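Local coordinates for amoebiasin-2 (Entamoeba histolytica, PDB 3M86), which inhibits the parasite's own papain-like cysteine proteases by wedging three loops into the substrate-binding cleft, at residues I28-I42 / T85-G97. Residues are numbered along the deposited sequence; the frame is centred on the assembly and turned at random.
Sequences IQLRTNPSTGYAWNI and TIKLGYSRPWEKG
The side chain of Tyr90 passes between Trp40 and Tyr38 to reach Asn33 at the start of the BC loop, which connects the two sheets of this chagasin-type beta sandwich. CG is anti to the backbone N (chi1 -170°). CB sits over the six-membered ring of Trp40, 3.7 Å from the centroid, a CH-pi contact. CD1 then lies on the same indole near NE1, while Leu30 CD1 covers the opposite face. Tyr38 CB lies over the other side of the phenol from the indole, a CH-pi contact, 3.4 Å from Tyr90 CZ; the two phenol planes are almost parallel but slid apart. CE1 has Thr32 OG1 at the ring edge. At the tip, Tyr90 OH accepts a 3.1 Å hydrogen bond from Asn33 N and shares a water with Thr36 OG1. Trp40 is pinned separately: its NE1-H points almost straight (178°) at Arg31 O, 2.9 Å away. Beneath the aromatic cluster, backbone bonds in both directions pair Ala39 with Ser91 and Asn41 with Gly89, joining edge strand 39-43 to strand 82-91. Further inward, Leu88 and Ile86 pack on Ile42 at the edge strand and on Ile28 of the other sheet. Arg92 lays CG over the centre of the Tyr38 ring, and its extended chain brings NE (2.9 Å) and NH2 (3.0 Å) side-on to Thr36 O. Arg92 NH1 forms a salt bridge with Glu95 OE2, its hydrogen bond weak. The BC loop is thus fixed to the end of strand 82-91, where the FG loop begins, consistent with preshaping to meet the protease's catalytic cysteine and histidine.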
ATOM      1  N   ILE A  28      -1.889  -1.805  -3.381  1.00  8.11           N
ATOM      2  CA  ILE A  28      -0.534  -1.677  -2.868  1.00  6.80           C
ATOM      3  C   ILE A  28      -0.181  -3.027  -2.266  1.00  9.28           C
ATOM      4  O   ILE A  28      -0.858  -3.497  -1.350  1.00 11.39           O
ATOM      5  CB  ILE A  28      -0.475  -0.585  -1.805  1.00  9.02           C
ATOM      6  CG1 ILE A  28      -0.874   0.758  -2.439  1.00 11.40           C
ATOM      7  CG2 ILE A  28       0.929  -0.513  -1.173  1.00 11.67           C
ATOM      8  CD1 ILE A  28      -1.216   1.837  -1.433  1.00 13.83           C
ATOM      9  N   GLN A  29       0.865  -3.649  -2.794  1.00  7.35           N
ATOM     10  CA  GLN A  29       1.251  -4.998  -2.396  1.00  8.84           C
ATOM     11  C   GLN A  29       2.694  -4.956  -1.916  1.00  8.29           C
ATOM     12  O   GLN A  29       3.605  -4.698  -2.706  1.00 11.70           O
ATOM     13  CB  GLN A  29       1.107  -5.960  -3.577  1.00  9.76           C
ATOM     14  CG  GLN A  29      -0.355  -6.165  -3.984  1.00 14.82           C
ATOM     15  CD  GLN A  29      -0.531  -7.239  -5.050  1.00 21.10           C
ATOM     16  OE1 GLN A  29       0.426  -7.633  -5.718  1.00 26.68           O
ATOM     17  NE2 GLN A  29      -1.762  -7.711  -5.214  1.00 26.41           N
ATOM     18  N   LEU A  30       2.874  -5.170  -0.615  1.00  7.68           N
ATOM     19  CA  LEU A  30       4.173  -4.984   0.029  1.00  7.24           C
ATOM     20  C   LEU A  30       4.527  -6.223   0.821  1.00  9.68           C
ATOM     21  O   LEU A  30       3.651  -6.933   1.299  1.00 13.59           O
ATOM     22  CB  LEU A  30       4.111  -3.788   0.991  1.00  6.89           C
ATOM     23  CG  LEU A  30       3.605  -2.484   0.366  1.00  8.37           C
ATOM     24  CD1 LEU A  30       3.451  -1.421   1.450  1.00 12.54           C
ATOM     25  CD2 LEU A  30       4.558  -2.012  -0.734  1.00  9.90           C
ATOM     26  N   ARG A  31       5.817  -6.485   0.986  1.00  6.77           N
ATOM     27  CA  ARG A  31       6.215  -7.569   1.873  1.00  7.23           C
ATOM     28  C   ARG A  31       6.346  -7.043   3.299  1.00  8.78           C
ATOM     29  O   ARG A  31       6.668  -5.879   3.541  1.00  9.99           O
ATOM     30  CB  ARG A  31       7.521  -8.246   1.428  1.00 10.96           C
ATOM     31  CG  ARG A  31       7.459  -8.954   0.057  1.00 19.00           C
ATOM     32  CD  ARG A  31       6.156  -9.708  -0.186  1.00 30.51           C
ATOM     33  NE  ARG A  31       6.205 -10.535  -1.397  1.00 28.41           N
ATOM     34  CZ  ARG A  31       5.657 -10.217  -2.570  1.00 33.44           C
ATOM     35  NH1 ARG A  31       4.996  -9.074  -2.733  1.00 33.29           N
ATOM     36  NH2 ARG A  31       5.765 -11.057  -3.589  1.00 37.39           N
ATOM     37  N   THR A  32       6.110  -7.926   4.249  1.00  9.28           N
ATOM     38  CA  THR A  32       6.099  -7.539   5.648  1.00  8.74           C
ATOM     39  C   THR A  32       6.465  -8.741   6.509  1.00 12.43           C
ATOM     40  O   THR A  32       6.349  -9.881   6.064  1.00 12.97           O
ATOM     41  CB  THR A  32       4.716  -6.938   6.038  1.00  9.09           C
ATOM     42  OG1 THR A  32       4.747  -6.507   7.400  1.00 12.74           O
ATOM     43  CG2 THR A  32       3.606  -7.974   5.867  1.00 13.06           C
ATOM     44  N   ASN A  33       6.958  -8.488   7.720  1.00 10.63           N
ATOM     45  CA  ASN A  33       7.346  -9.570   8.636  1.00 10.00           C
ATOM     46  C   ASN A  33       6.746  -9.339  10.000  1.00 12.18           C
ATOM     47  O   ASN A  33       7.384  -8.768  10.877  1.00 15.03           O
ATOM     48  CB  ASN A  33       8.864  -9.627   8.760  1.00 14.55           C
ATOM     49  CG  ASN A  33       9.332 -10.717   9.691  1.00 24.33           C
ATOM     50  OD1 ASN A  33       8.548 -11.562  10.121  1.00 23.62           O
ATOM     51  ND2 ASN A  33      10.627 -10.706  10.013  1.00 26.18           N
ATOM     52  N   PRO A  34       5.501  -9.792  10.186  1.00 15.46           N
ATOM     53  CA  PRO A  34       4.736  -9.503  11.404  1.00 18.74           C
ATOM     54  C   PRO A  34       5.395 -10.054  12.659  1.00 23.62           C
ATOM     55  O   PRO A  34       5.144  -9.542  13.747  1.00 25.12           O
ATOM     56  CB  PRO A  34       3.405 -10.234  11.172  1.00 27.48           C
ATOM     57  CG  PRO A  34       3.327 -10.497   9.736  1.00 27.16           C
ATOM     58  CD  PRO A  34       4.731 -10.579   9.209  1.00 18.42           C
ATOM     59  N   SER A  35       6.218 -11.085  12.508  1.00 15.58           N
ATOM     60  CA  SER A  35       6.855 -11.725  13.665  1.00 23.29           C
ATOM     61  C   SER A  35       7.823 -10.783  14.390  1.00 30.25           C
ATOM     62  O   SER A  35       8.270 -11.070  15.507  1.00 34.14           O
ATOM     63  CB  SER A  35       7.572 -13.010  13.234  1.00 20.71           C
ATOM     64  OG  SER A  35       8.788 -12.748  12.556  1.00 28.85           O
ATOM     65  N   THR A  36       8.127  -9.656  13.751  1.00 19.42           N
ATOM     66  CA  THR A  36       9.069  -8.673  14.282  1.00 19.86           C
ATOM     67  C   THR A  36       8.377  -7.497  14.955  1.00 17.86           C
ATOM     68  O   THR A  36       9.023  -6.633  15.547  1.00 23.51           O
ATOM     69  CB  THR A  36       9.950  -8.108  13.158  1.00 20.66           C
ATOM     70  OG1 THR A  36       9.130  -7.397  12.215  1.00 19.19           O
ATOM     71  CG2 THR A  36      10.662  -9.221  12.446  1.00 26.32           C
ATOM     72  N   GLY A  37       7.058  -7.445  14.853  1.00 18.15           N
ATOM     73  CA  GLY A  37       6.332  -6.328  15.422  1.00 15.88           C
ATOM     74  C   GLY A  37       6.201  -5.139  14.491  1.00 18.19           C
ATOM     75  O   GLY A  37       5.505  -4.180  14.828  1.00 17.38           O
ATOM     76  N   TYR A  38       6.861  -5.185  13.333  1.00 14.77           N
ATOM     77  CA  TYR A  38       6.715  -4.114  12.339  1.00 13.63           C
ATOM     78  C   TYR A  38       5.446  -4.283  11.524  1.00 14.33           C
ATOM     79  O   TYR A  38       4.966  -5.402  11.320  1.00 15.53           O
ATOM     80  CB  TYR A  38       7.910  -4.053  11.377  1.00 13.57           C
ATOM     81  CG  TYR A  38       9.135  -3.422  11.990  1.00 16.85           C
ATOM     82  CD1 TYR A  38       9.336  -2.051  11.923  1.00 18.21           C
ATOM     83  CD2 TYR A  38      10.084  -4.196  12.650  1.00 17.32           C
ATOM     84  CE1 TYR A  38      10.453  -1.468  12.494  1.00 22.97           C
ATOM     85  CE2 TYR A  38      11.198  -3.623  13.221  1.00 21.65           C
ATOM     86  CZ  TYR A  38      11.378  -2.262  13.141  1.00 25.15           C
ATOM     87  OH  TYR A  38      12.494  -1.700  13.715  1.00 25.69           O
ATOM     88  N   ALA A  39       4.908  -3.162  11.057  1.00 13.55           N
ATOM     89  CA  ALA A  39       3.786  -3.193  10.122  1.00 14.14           C
ATOM     90  C   ALA A  39       3.805  -1.928   9.285  1.00 11.45           C
ATOM     91  O   ALA A  39       4.364  -0.911   9.696  1.00 16.11           O
ATOM     92  CB  ALA A  39       2.463  -3.316  10.862  1.00 14.42           C
ATOM     93  N   TRP A  40       3.204  -1.997   8.102  1.00  8.97           N
ATOM     94  CA  TRP A  40       3.080  -0.824   7.260  1.00  9.44           C
ATOM     95  C   TRP A  40       1.922   0.007   7.764  1.00 14.49           C
ATOM     96  O   TRP A  40       0.865  -0.528   8.096  1.00 15.64           O
ATOM     97  CB  TRP A  40       2.823  -1.227   5.810  1.00  8.63           C
ATOM     98  CG  TRP A  40       4.023  -1.841   5.148  1.00  7.94           C
ATOM     99  CD1 TRP A  40       4.276  -3.173   4.964  1.00 12.51           C
ATOM    100  CD2 TRP A  40       5.115  -1.142   4.579  1.00  8.87           C
ATOM    101  NE1 TRP A  40       5.469  -3.341   4.314  1.00  9.35           N
ATOM    102  CE2 TRP A  40       6.011  -2.108   4.058  1.00  9.89           C
ATOM    103  CE3 TRP A  40       5.429   0.214   4.447  1.00  7.85           C
ATOM    104  CZ2 TRP A  40       7.195  -1.761   3.418  1.00 11.33           C
ATOM    105  CZ3 TRP A  40       6.605   0.562   3.799  1.00 12.13           C
ATOM    106  CH2 TRP A  40       7.477  -0.421   3.295  1.00 14.61           C
ATOM    107  N   ASN A  41       2.139   1.313   7.860  1.00 13.07           N
ATOM    108  CA  ASN A  41       1.066   2.228   8.224  1.00 13.66           C
ATOM    109  C   ASN A  41       0.823   3.097   7.010  1.00 16.03           C
ATOM    110  O   ASN A  41       1.775   3.590   6.408  1.00 21.34           O
ATOM    111  CB  ASN A  41       1.505   3.091   9.407  1.00 26.53           C
ATOM    112  CG  ASN A  41       0.374   3.914   9.984  1.00 50.23           C
ATOM    113  OD1 ASN A  41      -0.689   3.386  10.310  1.00 61.13           O
ATOM    114  ND2 ASN A  41       0.604   5.213  10.130  1.00 63.16           N
ATOM    115  N   ILE A  42      -0.436   3.274   6.632  1.00 14.98           N
ATOM    116  CA  ILE A  42      -0.750   4.078   5.455  1.00 12.46           C
ATOM    117  C   ILE A  42      -1.437   5.397   5.806  1.00 16.94           C
ATOM    118  O   ILE A  42      -2.295   5.462   6.697  1.00 21.38           O
ATOM    119  CB  ILE A  42      -1.602   3.280   4.449  1.00 12.56           C
ATOM    120  CG1 ILE A  42      -1.752   4.047   3.138  1.00 13.04           C
ATOM    121  CG2 ILE A  42      -2.978   2.936   5.046  1.00 16.32           C
ATOM    122  CD1 ILE A  42      -2.399   3.244   2.029  1.00 17.67           C
ATOM    123  N   THR A  85      -1.680  12.270  -2.443  1.00 15.69           N
ATOM    124  CA  THR A  85      -0.425  11.643  -2.080  1.00 14.38           C
ATOM    125  C   THR A  85      -0.752  10.533  -1.100  1.00 17.70           C
ATOM    126  O   THR A  85      -1.533  10.738  -0.172  1.00 20.14           O
ATOM    127  CB  THR A  85       0.500  12.627  -1.374  1.00 22.30           C
ATOM    128  OG1 THR A  85       0.720  13.761  -2.221  1.00 25.50           O
ATOM    129  CG2 THR A  85       1.830  11.958  -1.055  1.00 27.19           C
ATOM    130  N   ILE A  86      -0.146   9.369  -1.304  1.00 12.49           N
ATOM    131  CA  ILE A  86      -0.286   8.242  -0.385  1.00 11.60           C
ATOM    132  C   ILE A  86       1.099   8.006   0.213  1.00 15.25           C
ATOM    133  O   ILE A  86       2.082   7.919  -0.526  1.00 17.29           O
ATOM    134  CB  ILE A  86      -0.746   6.965  -1.123  1.00 13.95           C
ATOM    135  CG1 ILE A  86      -2.098   7.180  -1.814  1.00 14.77           C
ATOM    136  CG2 ILE A  86      -0.814   5.752  -0.156  1.00 11.81           C
ATOM    137  CD1 ILE A  86      -2.456   6.060  -2.792  1.00 16.73           C
ATOM    138  N   LYS A  87       1.184   7.938   1.537  1.00 13.46           N
ATOM    139  CA  LYS A  87       2.464   7.671   2.191  1.00 14.57           C
ATOM    140  C   LYS A  87       2.371   6.423   3.055  1.00 15.60           C
ATOM    141  O   LYS A  87       1.382   6.224   3.761  1.00 16.43           O
ATOM    142  CB  LYS A  87       2.881   8.853   3.065  1.00 19.36           C
ATOM    143  CG  LYS A  87       3.279  10.108   2.300  1.00 27.96           C
ATOM    144  CD  LYS A  87       3.581  11.251   3.262  1.00 35.74           C
ATOM    145  CE  LYS A  87       3.951  12.526   2.518  1.00 49.00           C
ATOM    146  NZ  LYS A  87       4.167  13.672   3.449  1.00 51.74           N
ATOM    147  N   LEU A  88       3.396   5.578   2.990  1.00 13.50           N
ATOM    148  CA  LEU A  88       3.450   4.382   3.839  1.00 13.77           C
ATOM    149  C   LEU A  88       4.732   4.416   4.659  1.00 16.42           C
ATOM    150  O   LEU A  88       5.776   4.843   4.169  1.00 18.72           O
ATOM    151  CB  LEU A  88       3.493   3.107   2.994  1.00 14.18           C
ATOM    152  CG  LEU A  88       2.413   2.527   2.064  1.00 24.06           C
ATOM    153  CD1 LEU A  88       1.280   1.825   2.811  1.00 21.12           C
ATOM    154  CD2 LEU A  88       1.907   3.523   1.043  1.00 20.55           C
ATOM    155  N   GLY A  89       4.656   3.947   5.895  1.00 13.68           N
ATOM    156  CA  GLY A  89       5.846   3.794   6.712  1.00 14.34           C
ATOM    157  C   GLY A  89       5.854   2.412   7.325  1.00 16.60           C
ATOM    158  O   GLY A  89       4.818   1.923   7.758  1.00 15.16           O
ATOM    159  N   TYR A  90       7.018   1.770   7.342  1.00 12.08           N
ATOM    160  CA  TYR A  90       7.144   0.469   7.977  1.00 11.85           C
ATOM    161  C   TYR A  90       7.755   0.704   9.339  1.00 15.31           C
ATOM    162  O   TYR A  90       8.925   1.070   9.442  1.00 17.87           O
ATOM    163  CB  TYR A  90       8.061  -0.399   7.138  1.00 12.47           C
ATOM    164  CG  TYR A  90       8.127  -1.866   7.503  1.00 11.44           C
ATOM    165  CD1 TYR A  90       7.036  -2.711   7.321  1.00 11.90           C
ATOM    166  CD2 TYR A  90       9.310  -2.413   7.981  1.00 12.30           C
ATOM    167  CE1 TYR A  90       7.122  -4.066   7.634  1.00 10.06           C
ATOM    168  CE2 TYR A  90       9.403  -3.759   8.280  1.00 12.10           C
ATOM    169  CZ  TYR A  90       8.318  -4.577   8.092  1.00 14.25           C
ATOM    170  OH  TYR A  90       8.444  -5.911   8.406  1.00 14.96           O
ATOM    171  N   SER A  91       6.964   0.509  10.387  1.00 13.71           N
ATOM    172  CA  SER A  91       7.410   0.840  11.739  1.00 17.04           C
ATOM    173  C   SER A  91       6.791  -0.045  12.812  1.00 25.15           C
ATOM    174  O   SER A  91       5.904  -0.849  12.532  1.00 20.22           O
ATOM    175  CB  SER A  91       7.065   2.291  12.052  1.00 30.68           C
ATOM    176  OG  SER A  91       5.676   2.414  12.281  1.00 31.30           O
ATOM    177  N   ARG A  92       7.264   0.121  14.047  1.00 23.45           N
ATOM    178  CA  ARG A  92       6.688  -0.561  15.207  1.00 30.90           C
ATOM    179  C   ARG A  92       5.756   0.385  15.952  1.00 32.61           C
ATOM    180  O   ARG A  92       6.168   1.464  16.363  1.00 35.88           O
ATOM    181  CB  ARG A  92       7.775  -1.030  16.171  1.00 33.98           C
ATOM    182  CG  ARG A  92       8.512  -2.269  15.738  1.00 32.88           C
ATOM    183  CD  ARG A  92       9.327  -2.820  16.879  1.00 31.39           C
ATOM    184  NE  ARG A  92       9.958  -4.082  16.524  1.00 31.51           N
ATOM    185  CZ  ARG A  92      11.266  -4.300  16.552  1.00 29.98           C
ATOM    186  NH1 ARG A  92      12.095  -3.337  16.934  1.00 34.96           N
ATOM    187  NH2 ARG A  92      11.744  -5.486  16.200  1.00 32.05           N
ATOM    188  N   PRO A  93       4.504  -0.039  16.150  1.00 38.94           N
ATOM    189  CA  PRO A  93       3.416   0.779  16.699  1.00 50.79           C
ATOM    190  C   PRO A  93       3.791   1.526  17.973  1.00 59.54           C
ATOM    191  O   PRO A  93       3.694   2.752  18.011  1.00 65.50           O
ATOM    192  CB  PRO A  93       2.320  -0.251  17.004  1.00 49.97           C
ATOM    193  CG  PRO A  93       3.020  -1.567  17.039  1.00 51.26           C
ATOM    194  CD  PRO A  93       4.121  -1.454  16.041  1.00 50.21           C
ATOM    195  N   TRP A  94       4.212   0.796  19.001  1.00 62.39           N
ATOM    196  CA  TRP A  94       4.451   1.399  20.309  1.00 60.86           C
ATOM    197  C   TRP A  94       5.887   1.890  20.506  1.00 55.66           C
ATOM    198  O   TRP A  94       6.243   2.356  21.590  1.00 56.69           O
ATOM    199  CB  TRP A  94       4.054   0.433  21.423  1.00 61.74           C
ATOM    200  N   GLU A  95       6.710   1.786  19.466  1.00 41.48           N
ATOM    201  CA  GLU A  95       8.090   2.258  19.552  1.00 37.57           C
ATOM    202  C   GLU A  95       8.127   3.782  19.638  1.00 43.66           C
ATOM    203  O   GLU A  95       7.409   4.471  18.908  1.00 50.18           O
ATOM    204  CB  GLU A  95       8.898   1.767  18.350  1.00 40.70           C
ATOM    205  CG  GLU A  95      10.399   1.668  18.585  1.00 38.38           C
ATOM    206  CD  GLU A  95      11.072   0.730  17.591  1.00 45.52           C
ATOM    207  OE1 GLU A  95      10.810   0.864  16.378  1.00 38.77           O
ATOM    208  OE2 GLU A  95      11.856  -0.144  18.022  1.00 52.56           O
ATOM    209  N   LYS A  96       8.964   4.305  20.528  1.00 48.39           N
ATOM    210  CA  LYS A  96       9.043   5.748  20.747  1.00 47.57           C
ATOM    211  C   LYS A  96      10.389   6.323  20.304  1.00 52.54           C
ATOM    212  O   LYS A  96      11.440   5.731  20.554  1.00 55.93           O
ATOM    213  CB  LYS A  96       8.779   6.083  22.221  1.00 47.34           C
ATOM    214  N   GLY A  97      10.344   7.474  19.639  1.00 57.85           N
ATOM    215  CA  GLY A  97      11.549   8.186  19.243  1.00 64.97           C
ATOM    216  C   GLY A  97      12.276   7.617  18.036  1.00 61.77           C
ATOM    217  O   GLY A  97      13.488   7.799  17.896  1.00 62.85           O
TER
HETATM  218  O   HOH W   1      10.585  -6.474   9.834  1.00 20.22           O
HETATM  219  O   HOH W   2      12.855   0.831  14.390  1.00 43.76           O